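DUF5625 domain-containing protein (PDB 3NKG) is of unknown function but adopts a two-sheet antiparallel beta fold, consistent with its family's kinship to galactose-binding-like domains, so a ligand-binding role is possible. Local coordinates at residues D94-P99 and E153-M158; I9-S14 and R161-T166; L36-H41 and K52-F57; I100-H105 and N119-K124. All coordinates share one frame; numbering follows the deposited sequence.

In the fold
The first segment, I9-S14, meets its partner R161-T166 only near the end of the chain, so interaction 2 closes the longest loop and the other three contacts nest inside it. Next comes interaction 3, where L36-H41 at the end of strand 30-38 is joined after a short loop by helix 49-58. Further on, D94-P99 opens interaction 1, which closes at E153-M158, and the hairpin of interaction 4 lies within that loop. None of the loops cross. Interactions 2 and 3 are linked through the sheet that holds strands 7-11, 163-169 and 30-38; interaction 4 belongs to the other sheet, and interaction 1 touches all the others.

Interaction 1 (D94-P99 and E153-M158); sequences DGTVVP and EAFSEM
The first torsion of F155 sets CG anti to its own carbonyl carbon (chi1 -64°) and that of T96 sets CG2 anti to the backbone N, and the two side chains meet tip to tip. T96 CG2 lies 3.3 Å from F155 CE1, a tight approach. V98 CG2 sits over one face of the same ring in a CH-pi contact, 4.2 Å from the centroid and shifted toward the rim, while V98 CG1 touches F155 CE2. At the ring edge P99 CD comes to 4.1 Å from F155 CZ. The proline ring is met by the carboxylate of E153, whose side chain crosses it at about a right angle with OE2 3.4 Å from P99 CG. Water 2 bridges E153 N and P99 O, 2.7 Å from the latter; water 1 donates to V97 O and, weakly, to E153 OE1. An alanine in place of F155 would probably leave the T96 and V98 methyls without the ring they pack on and open a gap beside P99. The loop between strands 143-151 and 163-169 thus packs its F155 against the start of strand 98-107, beside F57 of helix 49-58, which touches T96 and V98, and next to L13, its backbone partner.

Interaction 2 (I9-S14 and R161-T166); sequences IPIDLS and RKVDFT
Between V163 and F165 the branched side chain of I11 finds its place, one arm turned to each. Its CG1 stands between the backbone N and the carbonyl carbon (chi1 63°), the crowded position for that branch, and from there meets V163 CG1 at 3.9 Å, while CG2 comes to 4.1 Å from F165 CB. V163 in turn has a neighbour for each methyl: CG1 goes to I11, and CG2 lies 4.2 Å from L13 CD1. I9, on the same face as I11, runs alongside F165 and points the same way, and its CD1 reaches the edge of the ring, 4.0 Å from CD2. An alanine at I11 would probably leave V163 CG1 and F165 CB without their filler and open a gap between the two. On the other face P10 crosses D164, whose OD1 lies 3.9 Å from P10 CG.

The backbones are joined by I9 N to F165 O, F165 N to I9 O and the nearly straight I11 N to V163 O (171°). Past I11, waters take over: water 3 bridges I11 O and V163 N, and water 4 links I11 O, L13 N and R161 O. D12 OD1 accepts from S14 N at 2.9 Å in an Asx turn, and S14 OG donates to the syn side of the same oxygen at 2.6 Å. This is antiparallel pairing at the margin of a sheet: strand 7-11 is an outermost strand, added to the C-terminal strand 163-169, and the first and last strands of the chain lie side by side in one sheet.

Interaction 3 (L36-H41 and K52-F57); sequences LQFAVH and KRVWKF
V54 supplies the aliphatic share of this contact, with one methyl turned to each of two residues on L36-H41. Its CG1, anti to the backbone N (chi1 171°), comes to 4.0 Å from F38 CB. Its CG2 meets V40 CG2 at 3.9 Å, the two valines crossing obliquely.

The aromatic share falls to F38 and F57. Their side chains cross at about a right angle, F38 CE2 lying 4.0 Å from F57 CE1. V54 and F57 stand three residues apart on the helix, so both turn toward the strand end; the helix itself is held by its own backbone, K56 N to K52 O and F57 N to R53 O.

Polar links lie beside the hydrophobic patch. H41 N bonds D50 OD2, and R161 NH2, which packs on V54, bonds A39 O; R161 also makes a salt bridge with D50, so D50 of helix 49-58, directly and through R161, ties the loop beyond F38 to the helix.

The arrangement is that of a short helix packed at the end of a beta sandwich: F38 is the last residue of strand 30-38, and F57 also touches V98, the first residue of strand 98-107 in the other sheet.

Interaction 4 (I100-H105 and N119-K124); sequences IKITIH and NLYMTK
I100 and Y121 form an antiparallel hydrogen-bonded pair, as do I102 and N119, through four backbone bonds that include Y121 N to I100 O at 2.8 Å and N119 N to I102 O at 2.9 Å, with K101 and L120 as the non-hydrogen-bonded pair between.

On one face I102 CD1 lies 3.7 Å from Y121 CE1, the side chains crossing at a slant. The tyrosine's CG is anti to its carbonyl carbon (chi1 -61°), and its CD1 lies 3.8 Å from I100 O, which stands near the ring plane at the edge. I100 CG1 meets T123 CG2 at 4.0 Å; the hydroxyl of T123 is bonded to V98 O. The other face carries K101 and L120: K101 CG passes 3.7 Å from N119 O before the chain leads away, and L120 CD1 lies close to I100 O. Past Y121 the strand bends in an inverse gamma turn centred on M122.

F165 of the other sheet packs on I102. A glycerol, probably from the crystallisation liquor, is hydrogen-bonded to L120 O and lies close to the Y121 side chain. Backbone polar groups are matched between the strands, and the isoleucines I100 and I102 are turned to the core, while K101 and L120 lie on the more open face.

Interaction 1 (D94-P99 and E153-M158)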
# COMPACT_ATOMS: atom_id res chain seq x y z
N ASP A 94 2.65 1.47 14.61
CA ASP A 94 2.87 0.84 13.32
C ASP A 94 1.57 0.66 12.52
O ASP A 94 1.62 0.35 11.36
CB ASP A 94 3.59 -0.51 13.48
CG ASP A 94 5.12 -0.35 13.55
OD1 ASP A 94 5.63 0.78 13.31
OD2 ASP A 94 5.80 -1.36 13.83
N GLY A 95 0.41 0.84 13.16
CA GLY A 95 -0.86 0.62 12.49
C GLY A 95 -1.25 -0.84 12.36
O GLY A 95 -0.62 -1.73 12.94
N THR A 96 -2.31 -1.10 11.60
CA THR A 96 -2.76 -2.47 11.38
C THR A 96 -1.90 -3.13 10.32
O THR A 96 -1.75 -2.60 9.22
CB THR A 96 -4.22 -2.50 10.96
OG1 THR A 96 -5.01 -2.01 12.03
CG2 THR A 96 -4.66 -3.94 10.62
N VAL A 97 -1.31 -4.27 10.65
CA VAL A 97 -0.44 -4.93 9.69
C VAL A 97 -1.32 -5.55 8.65
O VAL A 97 -2.27 -6.23 8.98
CB VAL A 97 0.43 -6.02 10.34
CG1 VAL A 97 1.09 -6.87 9.25
CG2 VAL A 97 1.49 -5.39 11.26
N VAL A 98 -1.03 -5.31 7.37
CA VAL A 98 -1.81 -5.89 6.28
C VAL A 98 -0.90 -6.75 5.36
O VAL A 98 -0.09 -6.21 4.61
CB VAL A 98 -2.51 -4.80 5.45
CG1 VAL A 98 -3.29 -5.42 4.25
CG2 VAL A 98 -3.46 -3.99 6.35
N PRO A 99 -1.04 -8.08 5.45
CA PRO A 99 -0.24 -9.00 4.64
C PRO A 99 -0.73 -8.96 3.22
O PRO A 99 -1.92 -9.18 2.99
CB PRO A 99 -0.55 -10.38 5.23
CG PRO A 99 -1.26 -10.12 6.55
CD PRO A 99 -1.93 -8.78 6.40
N GLU A 153 -5.45 -11.34 4.56
CA GLU A 153 -6.42 -11.31 5.67
C GLU A 153 -7.62 -10.40 5.41
O GLU A 153 -7.51 -9.39 4.69
CB GLU A 153 -5.76 -10.83 6.98
CG GLU A 153 -4.64 -11.70 7.51
CD GLU A 153 -4.08 -11.15 8.84
OE1 GLU A 153 -4.79 -10.34 9.51
OE2 GLU A 153 -2.95 -11.53 9.19
N ALA A 154 -8.73 -10.72 6.06
CA ALA A 154 -9.95 -9.92 5.99
C ALA A 154 -9.90 -8.77 7.00
O ALA A 154 -9.60 -9.00 8.18
CB ALA A 154 -11.16 -10.81 6.30
N PHE A 155 -10.17 -7.54 6.55
CA PHE A 155 -10.27 -6.38 7.44
C PHE A 155 -11.66 -5.75 7.36
O PHE A 155 -12.03 -5.14 6.36
CB PHE A 155 -9.15 -5.36 7.15
CG PHE A 155 -7.79 -5.92 7.43
CD1 PHE A 155 -7.28 -5.92 8.74
CD2 PHE A 155 -7.07 -6.53 6.43
CE1 PHE A 155 -6.05 -6.48 9.03
CE2 PHE A 155 -5.82 -7.11 6.71
CZ PHE A 155 -5.31 -7.09 8.00
N SER A 156 -12.45 -5.95 8.41
CA SER A 156 -13.83 -5.50 8.40
C SER A 156 -13.93 -3.98 8.32
O SER A 156 -14.92 -3.46 7.81
CB SER A 156 -14.58 -6.03 9.63
OG SER A 156 -14.12 -5.43 10.83
N GLU A 157 -12.91 -3.27 8.82
CA GLU A 157 -12.83 -1.82 8.65
C GLU A 157 -12.82 -1.38 7.17
O GLU A 157 -13.17 -0.24 6.85
CB GLU A 157 -11.56 -1.25 9.30
CG GLU A 157 -11.31 -1.75 10.70
CD GLU A 157 -10.30 -2.90 10.75
OE1 GLU A 157 -10.53 -3.98 10.15
OE2 GLU A 157 -9.27 -2.72 11.43
N MSE A 158 -12.42 -2.27 6.28
CA MSE A 158 -12.26 -1.91 4.88
C MSE A 158 -13.48 -2.29 4.06
O MSE A 158 -13.50 -2.15 2.85
CB MSE A 158 -11.02 -2.61 4.32
CG MSE A 158 -9.75 -2.13 5.01
SE MSE A 158 -9.43 -0.29 4.40
CE MSE A 158 -9.18 0.68 6.08
O HOH W 1 -2.92 -7.96 10.88
O HOH W 2 -4.30 -8.80 4.26

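Interaction 2 (I9-S14 and R161-T166)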
# COMPACT_ATOMS: atom_id res chain seq x y z
N ILE A 9 -4.51 -0.34 -9.46
CA ILE A 9 -5.26 -1.57 -9.53
C ILE A 9 -6.17 -1.64 -8.29
O ILE A 9 -5.67 -1.73 -7.18
CB ILE A 9 -4.29 -2.77 -9.58
CG1 ILE A 9 -3.43 -2.72 -10.85
CG2 ILE A 9 -5.00 -4.12 -9.48
CD1 ILE A 9 -2.27 -3.70 -10.82
N PRO A 10 -7.49 -1.57 -8.49
CA PRO A 10 -8.38 -1.63 -7.33
C PRO A 10 -8.28 -2.97 -6.65
O PRO A 10 -8.31 -3.99 -7.32
CB PRO A 10 -9.78 -1.44 -7.94
CG PRO A 10 -9.53 -0.65 -9.19
CD PRO A 10 -8.23 -1.23 -9.72
N ILE A 11 -8.16 -2.97 -5.32
CA ILE A 11 -8.18 -4.21 -4.57
C ILE A 11 -9.16 -4.14 -3.39
O ILE A 11 -9.56 -3.05 -2.96
CB ILE A 11 -6.80 -4.57 -4.05
CG1 ILE A 11 -6.31 -3.49 -3.08
CG2 ILE A 11 -5.83 -4.70 -5.22
CD1 ILE A 11 -5.02 -3.88 -2.41
N ASP A 12 -9.51 -5.31 -2.87
CA ASP A 12 -10.52 -5.48 -1.83
C ASP A 12 -9.89 -6.04 -0.56
O ASP A 12 -9.67 -7.25 -0.47
CB ASP A 12 -11.58 -6.45 -2.33
CG ASP A 12 -12.71 -6.66 -1.32
OD1 ASP A 12 -12.64 -6.08 -0.21
OD2 ASP A 12 -13.67 -7.39 -1.64
N LEU A 13 -9.63 -5.19 0.44
CA LEU A 13 -9.00 -5.65 1.68
C LEU A 13 -10.00 -6.21 2.69
O LEU A 13 -9.60 -6.62 3.78
CB LEU A 13 -8.26 -4.50 2.37
CG LEU A 13 -7.15 -3.75 1.64
CD1 LEU A 13 -6.48 -2.85 2.67
CD2 LEU A 13 -6.14 -4.70 1.05
N SER A 14 -11.29 -6.23 2.36
CA SER A 14 -12.30 -6.74 3.31
C SER A 14 -12.45 -8.27 3.22
O SER A 14 -13.04 -8.88 4.10
CB SER A 14 -13.66 -6.07 3.07
OG SER A 14 -14.19 -6.45 1.81
N ARG A 161 -14.85 0.08 1.32
CA ARG A 161 -13.90 1.16 1.11
C ARG A 161 -13.04 0.87 -0.10
O ARG A 161 -12.55 -0.23 -0.26
CB ARG A 161 -13.03 1.40 2.35
CG ARG A 161 -11.94 2.45 2.12
CD ARG A 161 -11.15 2.79 3.38
NE ARG A 161 -12.00 3.03 4.56
CZ ARG A 161 -12.53 4.21 4.89
NH1 ARG A 161 -13.27 4.30 6.00
NH2 ARG A 161 -12.34 5.30 4.14
N LYS A 162 -12.87 1.87 -0.95
CA LYS A 162 -11.97 1.73 -2.09
C LYS A 162 -10.51 1.86 -1.68
O LYS A 162 -10.14 2.79 -0.95
CB LYS A 162 -12.33 2.72 -3.21
CG LYS A 162 -13.51 2.26 -4.05
CD LYS A 162 -14.17 3.41 -4.79
CE LYS A 162 -15.69 3.22 -4.85
NZ LYS A 162 -16.41 4.36 -5.52
N VAL A 163 -9.71 0.91 -2.16
CA VAL A 163 -8.27 0.90 -1.98
C VAL A 163 -7.63 0.56 -3.34
O VAL A 163 -8.10 -0.35 -4.03
CB VAL A 163 -7.86 -0.18 -0.96
CG1 VAL A 163 -6.34 -0.31 -0.90
CG2 VAL A 163 -8.46 0.11 0.42
N ASP A 164 -6.59 1.30 -3.73
CA ASP A 164 -5.85 1.03 -4.96
C ASP A 164 -4.46 0.50 -4.64
O ASP A 164 -3.75 1.06 -3.79
CB ASP A 164 -5.66 2.32 -5.78
CG ASP A 164 -6.92 2.76 -6.48
OD1 ASP A 164 -7.71 1.88 -6.88
OD2 ASP A 164 -7.11 3.98 -6.64
N PHE A 165 -4.07 -0.59 -5.28
CA PHE A 165 -2.66 -0.92 -5.42
C PHE A 165 -2.09 -0.06 -6.55
O PHE A 165 -2.61 -0.07 -7.67
CB PHE A 165 -2.47 -2.40 -5.71
CG PHE A 165 -1.06 -2.80 -6.00
CD1 PHE A 165 -0.18 -3.10 -4.97
CD2 PHE A 165 -0.62 -2.90 -7.30
CE1 PHE A 165 1.13 -3.46 -5.24
CE2 PHE A 165 0.71 -3.27 -7.57
CZ PHE A 165 1.57 -3.54 -6.54
N THR A 166 -1.03 0.68 -6.26
CA THR A 166 -0.49 1.64 -7.22
C THR A 166 1.02 1.50 -7.47
O THR A 166 1.80 1.33 -6.53
CB THR A 166 -0.84 3.07 -6.79
OG1 THR A 166 -2.25 3.25 -6.93
CG2 THR A 166 -0.15 4.10 -7.67
O HOH W 3 -10.99 -0.72 -4.17
O HOH W 4 -10.68 -2.44 -0.32
O HOH W 5 -13.22 -3.22 -0.05

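Interaction 3 (L36-H41 and K52-F57)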
# COMPACT_ATOMS: atom_id res chain seq x y z
N LEU A 36 -0.20 1.24 -1.38
CA LEU A 36 -1.65 1.18 -1.33
C LEU A 36 -2.16 2.57 -1.06
O LEU A 36 -1.65 3.27 -0.16
CB LEU A 36 -2.11 0.24 -0.19
CG LEU A 36 -1.60 -1.19 -0.28
CD1 LEU A 36 -2.05 -1.95 0.96
CD2 LEU A 36 -2.10 -1.85 -1.53
N GLN A 37 -3.20 2.98 -1.79
CA GLN A 37 -3.85 4.27 -1.58
C GLN A 37 -5.29 4.06 -1.14
O GLN A 37 -6.06 3.38 -1.84
CB GLN A 37 -3.86 5.08 -2.88
CG GLN A 37 -2.49 5.39 -3.44
CD GLN A 37 -2.56 6.26 -4.68
OE1 GLN A 37 -2.99 5.81 -5.75
NE2 GLN A 37 -2.17 7.52 -4.55
N PHE A 38 -5.64 4.66 -0.00
CA PHE A 38 -6.96 4.53 0.61
C PHE A 38 -7.84 5.74 0.32
O PHE A 38 -7.43 6.88 0.57
CB PHE A 38 -6.81 4.40 2.12
CG PHE A 38 -6.11 3.16 2.54
CD1 PHE A 38 -4.74 2.99 2.26
CD2 PHE A 38 -6.81 2.12 3.14
CE1 PHE A 38 -4.11 1.84 2.63
CE2 PHE A 38 -6.18 0.98 3.52
CZ PHE A 38 -4.83 0.81 3.27
N ALA A 39 -9.04 5.51 -0.19
CA ALA A 39 -10.04 6.59 -0.32
C ALA A 39 -10.61 7.00 1.04
O ALA A 39 -10.73 6.18 1.95
CB ALA A 39 -11.15 6.20 -1.25
N VAL A 40 -10.94 8.28 1.16
CA VAL A 40 -11.40 8.85 2.42
C VAL A 40 -12.51 9.85 2.10
O VAL A 40 -12.48 10.48 1.05
CB VAL A 40 -10.23 9.55 3.15
CG1 VAL A 40 -10.70 10.21 4.41
CG2 VAL A 40 -9.11 8.54 3.48
N HIS A 41 -13.50 9.97 2.99
CA HIS A 41 -14.54 10.98 2.79
C HIS A 41 -13.98 12.39 2.91
O HIS A 41 -13.16 12.68 3.78
CB HIS A 41 -15.69 10.78 3.78
CG HIS A 41 -16.47 9.52 3.56
ND1 HIS A 41 -16.90 9.12 2.31
CD2 HIS A 41 -16.91 8.59 4.43
CE1 HIS A 41 -17.56 7.98 2.42
NE2 HIS A 41 -17.59 7.64 3.70
N LYS A 52 -9.65 10.34 10.20
CA LYS A 52 -9.06 9.85 11.44
C LYS A 52 -9.13 8.32 11.57
O LYS A 52 -8.21 7.71 12.09
CB LYS A 52 -9.70 10.48 12.67
CG LYS A 52 -9.35 11.92 12.91
CD LYS A 52 -10.07 12.41 14.17
CE LYS A 52 -9.83 13.89 14.42
NZ LYS A 52 -10.47 14.74 13.37
N ARG A 53 -10.21 7.71 11.10
CA ARG A 53 -10.28 6.25 11.21
C ARG A 53 -9.26 5.63 10.29
O ARG A 53 -8.66 4.61 10.62
CB ARG A 53 -11.66 5.72 10.84
CG ARG A 53 -12.79 6.31 11.66
CD ARG A 53 -14.07 5.59 11.31
NE ARG A 53 -15.06 5.71 12.37
CZ ARG A 53 -16.23 6.33 12.23
NH1 ARG A 53 -16.55 6.88 11.06
NH2 ARG A 53 -17.07 6.38 13.25
N VAL A 54 -9.07 6.23 9.11
CA VAL A 54 -8.10 5.69 8.17
C VAL A 54 -6.68 5.90 8.67
O VAL A 54 -5.86 5.00 8.56
CB VAL A 54 -8.27 6.24 6.74
CG1 VAL A 54 -7.09 5.80 5.89
CG2 VAL A 54 -9.58 5.74 6.14
N TRP A 55 -6.41 7.09 9.22
CA TRP A 55 -5.15 7.32 9.90
C TRP A 55 -4.91 6.25 10.99
O TRP A 55 -3.84 5.67 11.09
CB TRP A 55 -5.18 8.69 10.55
CG TRP A 55 -3.85 9.24 10.77
CD1 TRP A 55 -2.65 8.57 10.69
CD2 TRP A 55 -3.54 10.59 11.10
NE1 TRP A 55 -1.61 9.45 10.95
CE2 TRP A 55 -2.13 10.69 11.21
CE3 TRP A 55 -4.32 11.74 11.33
CZ2 TRP A 55 -1.50 11.88 11.53
CZ3 TRP A 55 -3.69 12.92 11.63
CH2 TRP A 55 -2.29 12.98 11.74
N LYS A 56 -5.91 6.01 11.80
CA LYS A 56 -5.78 5.01 12.86
C LYS A 56 -5.33 3.65 12.31
O LYS A 56 -4.39 3.01 12.83
CB LYS A 56 -7.10 4.88 13.62
CG LYS A 56 -7.11 3.70 14.61
CD LYS A 56 -8.44 3.67 15.37
CE LYS A 56 -8.82 2.27 15.82
NZ LYS A 56 -10.18 2.30 16.46
N PHE A 57 -6.00 3.21 11.25
CA PHE A 57 -5.70 1.93 10.57
C PHE A 57 -4.26 1.91 10.00
O PHE A 57 -3.55 0.92 10.14
CB PHE A 57 -6.72 1.72 9.42
CG PHE A 57 -6.61 0.38 8.74
CD1 PHE A 57 -5.80 0.22 7.63
CD2 PHE A 57 -7.31 -0.72 9.23
CE1 PHE A 57 -5.69 -1.04 6.99
CE2 PHE A 57 -7.21 -1.97 8.61
CZ PHE A 57 -6.39 -2.13 7.48

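Interaction 4 (I100-H105 and N119-K124)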
# COMPACT_ATOMS: atom_id res chain seq x y z
N ILE A 100 0.18 -8.70 2.30
CA ILE A 100 -0.12 -8.59 0.88
C ILE A 100 0.90 -9.47 0.17
O ILE A 100 2.11 -9.35 0.41
CB ILE A 100 0.12 -7.18 0.37
CG1 ILE A 100 -0.83 -6.19 1.07
CG2 ILE A 100 -0.07 -7.10 -1.15
CD1 ILE A 100 -2.26 -6.32 0.64
N LYS A 101 0.42 -10.36 -0.68
CA LYS A 101 1.33 -11.17 -1.47
C LYS A 101 1.38 -10.64 -2.89
O LYS A 101 0.34 -10.56 -3.59
CB LYS A 101 0.92 -12.64 -1.44
CG LYS A 101 1.89 -13.58 -2.12
CD LYS A 101 1.46 -15.03 -1.90
CE LYS A 101 1.82 -15.90 -3.08
NZ LYS A 101 1.43 -17.33 -2.85
N ILE A 102 2.58 -10.28 -3.32
CA ILE A 102 2.79 -9.82 -4.68
C ILE A 102 3.60 -10.81 -5.49
O ILE A 102 4.72 -11.18 -5.12
CB ILE A 102 3.50 -8.45 -4.72
CG1 ILE A 102 2.66 -7.41 -4.00
CG2 ILE A 102 3.76 -7.99 -6.17
CD1 ILE A 102 3.39 -6.11 -3.77
N THR A 103 3.02 -11.25 -6.61
CA THR A 103 3.70 -12.13 -7.55
C THR A 103 3.88 -11.42 -8.88
O THR A 103 2.94 -10.85 -9.41
CB THR A 103 2.88 -13.42 -7.77
OG1 THR A 103 2.60 -14.01 -6.49
CG2 THR A 103 3.66 -14.42 -8.60
N ILE A 104 5.10 -11.44 -9.42
CA ILE A 104 5.37 -10.78 -10.69
C ILE A 104 5.99 -11.73 -11.72
O ILE A 104 7.05 -12.33 -11.46
CB ILE A 104 6.31 -9.56 -10.54
CG1 ILE A 104 5.78 -8.59 -9.48
CG2 ILE A 104 6.47 -8.82 -11.87
CD1 ILE A 104 6.71 -7.42 -9.25
N HIS A 105 5.34 -11.85 -12.88
CA HIS A 105 5.91 -12.52 -14.05
C HIS A 105 6.30 -11.53 -15.14
O HIS A 105 5.56 -10.58 -15.43
CB HIS A 105 4.93 -13.50 -14.65
CG HIS A 105 4.71 -14.72 -13.82
ND1 HIS A 105 3.89 -14.73 -12.71
CD2 HIS A 105 5.20 -15.98 -13.94
CE1 HIS A 105 3.89 -15.94 -12.18
NE2 HIS A 105 4.68 -16.72 -12.91
N ASN A 119 6.51 -12.53 -3.33
CA ASN A 119 6.85 -11.99 -2.01
C ASN A 119 5.62 -11.70 -1.14
O ASN A 119 4.65 -11.11 -1.61
CB ASN A 119 7.67 -10.70 -2.19
CG ASN A 119 9.06 -10.97 -2.76
OD1 ASN A 119 9.97 -11.42 -2.06
ND2 ASN A 119 9.23 -10.69 -4.03
N LEU A 120 5.69 -12.09 0.12
CA LEU A 120 4.66 -11.76 1.08
C LEU A 120 5.18 -10.57 1.89
O LEU A 120 6.23 -10.68 2.52
CB LEU A 120 4.40 -12.95 2.01
CG LEU A 120 3.49 -12.67 3.21
CD1 LEU A 120 2.07 -12.31 2.71
CD2 LEU A 120 3.46 -13.88 4.15
N TYR A 121 4.49 -9.42 1.82
CA TYR A 121 4.86 -8.25 2.59
C TYR A 121 3.92 -8.09 3.77
O TYR A 121 2.71 -8.04 3.59
CB TYR A 121 4.78 -6.97 1.75
CG TYR A 121 5.72 -7.00 0.57
CD1 TYR A 121 5.30 -7.50 -0.67
CD2 TYR A 121 7.03 -6.57 0.70
CE1 TYR A 121 6.17 -7.56 -1.75
CE2 TYR A 121 7.92 -6.63 -0.39
CZ TYR A 121 7.48 -7.11 -1.61
OH TYR A 121 8.33 -7.17 -2.68
N MSE A 122 4.49 -8.03 4.97
CA MSE A 122 3.76 -7.66 6.16
C MSE A 122 3.70 -6.13 6.25
O MSE A 122 4.42 -5.49 7.05
CB MSE A 122 4.44 -8.28 7.39
CG MSE A 122 4.65 -9.78 7.23
SE MSE A 122 2.96 -10.81 7.03
CE MSE A 122 2.35 -10.45 8.76
N THR A 123 2.87 -5.52 5.43
CA THR A 123 2.90 -4.06 5.31
C THR A 123 2.46 -3.38 6.62
O THR A 123 1.65 -3.94 7.41
CB THR A 123 2.02 -3.58 4.16
OG1 THR A 123 0.65 -3.64 4.54
CG2 THR A 123 2.24 -4.48 2.92
N LYS A 124 3.00 -2.19 6.85
CA LYS A 124 2.70 -1.47 8.07
C LYS A 124 3.01 -0.00 7.84
O LYS A 124 3.70 0.36 6.89
CB LYS A 124 3.56 -1.98 9.22
CG LYS A 124 5.06 -1.95 8.88
CD LYS A 124 5.92 -2.25 10.10
CE LYS A 124 7.39 -2.30 9.69
NZ LYS A 124 8.25 -2.85 10.76